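Local coordinates for protein apical membrane antigen 1, soluble form (Toxoplasma gondii, PDB 2X2Z) that takes part in host cell invasion as the parasite-surface component of the moving junction, where it works together with rhoptry neck proteins, at residues G230-V235 / C330-S335. Residues are numbered along the deposited sequence; the frame is centred on the assembly and turned at random.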
loop_
_atom_site.group_PDB
_atom_site.type_symbol
_atom_site.label_atom_id
_atom_site.label_comp_id
_atom_site.label_asym_id
_atom_site.label_seq_id
_atom_site.Cartn_x
_atom_site.Cartn_y
_atom_site.Cartn_z
ATOM N N GLY A 230 -13.333 -10.858 -9.147
ATOM C CA GLY A 230 -14.252 -11.109 -10.249
ATOM C C GLY A 230 -13.941 -10.216 -11.434
ATOM O O GLY A 230 -14.685 -10.224 -12.403
ATOM N N TYR A 231 -12.890 -9.399 -11.337
ATOM C CA TYR A 231 -12.480 -8.509 -12.444
ATOM C C TYR A 231 -10.955 -8.462 -12.632
ATOM O O TYR A 231 -10.178 -8.572 -11.660
ATOM C CB TYR A 231 -12.997 -7.030 -12.253
ATOM C CG TYR A 231 -14.535 -6.952 -12.253
ATOM C CD1 TYR A 231 -15.235 -6.623 -13.432
ATOM C CD2 TYR A 231 -15.270 -7.235 -11.096
ATOM C CE1 TYR A 231 -16.594 -6.637 -13.488
ATOM C CE2 TYR A 231 -16.672 -7.209 -11.120
ATOM C CZ TYR A 231 -17.329 -6.875 -12.327
ATOM O OH TYR A 231 -18.727 -6.870 -12.438
ATOM N N ARG A 232 -10.537 -8.146 -13.852
ATOM C CA ARG A 232 -9.118 -7.891 -14.180
ATOM C C ARG A 232 -8.919 -6.474 -14.543
ATOM O O ARG A 232 -9.603 -5.993 -15.419
ATOM C CB ARG A 232 -8.664 -8.698 -15.418
ATOM C CG ARG A 232 -8.987 -10.147 -15.338
ATOM C CD ARG A 232 -8.686 -10.806 -16.750
ATOM N NE ARG A 232 -8.720 -12.273 -16.714
ATOM C CZ ARG A 232 -8.329 -13.049 -17.720
ATOM N NH1 ARG A 232 -8.364 -14.379 -17.586
ATOM N NH2 ARG A 232 -7.907 -12.512 -18.875
ATOM N N PHE A 233 -7.936 -5.816 -13.940
ATOM C CA PHE A 233 -7.628 -4.431 -14.352
ATOM C C PHE A 233 -7.363 -4.290 -15.868
ATOM O O PHE A 233 -6.705 -5.177 -16.504
ATOM C CB PHE A 233 -6.440 -3.865 -13.582
ATOM C CG PHE A 233 -6.676 -3.598 -12.143
ATOM C CD1 PHE A 233 -5.663 -3.833 -11.205
ATOM C CD2 PHE A 233 -7.867 -3.035 -11.689
ATOM C CE1 PHE A 233 -5.824 -3.518 -9.869
ATOM C CE2 PHE A 233 -8.042 -2.744 -10.339
ATOM C CZ PHE A 233 -7.029 -2.981 -9.410
ATOM N N GLY A 234 -7.895 -3.222 -16.474
ATOM C CA GLY A 234 -7.603 -3.029 -17.880
ATOM C C GLY A 234 -7.378 -1.594 -18.263
ATOM O O GLY A 234 -7.639 -0.649 -17.450
ATOM N N VAL A 235 -6.969 -1.414 -19.524
ATOM C CA VAL A 235 -6.891 -0.057 -20.141
ATOM C C VAL A 235 -7.677 0.000 -21.484
ATOM O O VAL A 235 -7.621 -0.939 -22.310
ATOM C CB VAL A 235 -5.462 0.398 -20.337
ATOM C CG1 VAL A 235 -4.735 0.530 -18.987
ATOM C CG2 VAL A 235 -4.725 -0.625 -21.213
ATOM N N CYS A 330 -10.410 0.785 -17.033
ATOM C CA CYS A 330 -11.498 -0.169 -17.310
ATOM C C CYS A 330 -11.209 -1.518 -16.677
ATOM O O CYS A 330 -10.136 -1.732 -16.094
ATOM C CB CYS A 330 -11.797 -0.325 -18.836
ATOM S SG CYS A 330 -10.472 -1.084 -19.803
ATOM N N LEU A 331 -12.228 -2.376 -16.715
ATOM C CA LEU A 331 -12.168 -3.722 -16.153
ATOM C C LEU A 331 -12.716 -4.660 -17.201
ATOM O O LEU A 331 -13.626 -4.313 -17.989
ATOM C CB LEU A 331 -13.054 -3.883 -14.872
ATOM C CG LEU A 331 -12.765 -2.933 -13.735
ATOM C CD1 LEU A 331 -13.900 -2.959 -12.680
ATOM C CD2 LEU A 331 -11.409 -3.063 -13.072
ATOM N N VAL A 332 -12.143 -5.842 -17.167
ATOM C CA VAL A 332 -12.619 -7.012 -17.850
ATOM C C VAL A 332 -13.162 -8.013 -16.811
ATOM O O VAL A 332 -12.471 -8.358 -15.869
ATOM C CB VAL A 332 -11.454 -7.703 -18.643
ATOM C CG1 VAL A 332 -11.913 -9.182 -19.062
ATOM C CG2 VAL A 332 -11.116 -6.865 -20.002
ATOM N N SER A 333 -14.394 -8.487 -16.986
ATOM C CA SER A 333 -15.033 -9.306 -15.946
ATOM C C SER A 333 -14.519 -10.716 -16.089
ATOM O O SER A 333 -14.334 -11.202 -17.225
ATOM C CB SER A 333 -16.563 -9.349 -16.105
ATOM O OG SER A 333 -16.929 -9.589 -17.445
ATOM N N ASP A 334 -14.240 -11.329 -14.958
ATOM C CA ASP A 334 -13.708 -12.732 -14.952
ATOM C C ASP A 334 -13.875 -13.205 -13.539
ATOM O O ASP A 334 -13.069 -12.864 -12.663
ATOM C CB ASP A 334 -12.243 -12.767 -15.400
ATOM C CG ASP A 334 -11.546 -14.133 -15.149
ATOM O OD1 ASP A 334 -12.221 -15.117 -14.710
ATOM O OD2 ASP A 334 -10.309 -14.199 -15.438
ATOM N N SER A 335 -14.920 -14.001 -13.310
ATOM C CA SER A 335 -15.227 -14.530 -11.948
ATOM C C SER A 335 -14.097 -15.207 -11.185
ATOM O O SER A 335 -14.152 -15.244 -9.953
ATOM C CB SER A 335 -16.403 -15.502 -12.008
ATOM O OG SER A 335 -17.540 -14.792 -12.447
#
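Arg232 and Val332 face each other as a hydrogen-bonded pair of an antiparallel sheet in domain II. Strand 231-237 is the middle of three strands, between 240-243 and 330-334. Arg232 N gives a nearly straight bond to Val332 O (2.8 Å), and Val332 N returns one to Arg232 O (3.1 Å). Both lie in the accepting carbonyl plane. Gly234 and Cys330 form the next hydrogen-bonded pair.

The Arg232 side chain leaves on the Val332 face and ends at Asp334. Its CB lies 3.8 Å from Val332 O. CG has that oxygen and Asp334 CB on the same side. From CG to NE the chain is extended (chi2 171°, chi3 169°), which carries the guanidinium to the carboxylate. CD comes 4.0 Å from Asp334 OD2. NE makes a bent, salt-bridge hydrogen bond to the anti lone pair of Asp334 OD2 (2.8 Å), which is tilted from the guanidinium plane, and NH1 adds a weak bond to it. CZ lies behind them, 3.2 Å from Asp334 OD2. The guanidinium and carboxylate planes are 57° apart. NH2 meets Asp243 of strand 240-243, so one arginine ties all three strands together. Asp334 OD1 takes the backbone N of Ala336.

The opposite face carries Tyr231 and Ser333. Tyr231 CD1 meets Leu331 CB obliquely (3.8 Å), and its CE1 touches Ser333 CB. The Tyr231 hydroxyl bonds Ile401 O, and Ser333 OG accepts from Ser403 N, which joins this face to domain III. Leu331 also sends CD2 to the edge of the Phe233 ring. Cys330 SG is disulfide-bonded to Cys241 and sits 3.4 Å from Val235 C.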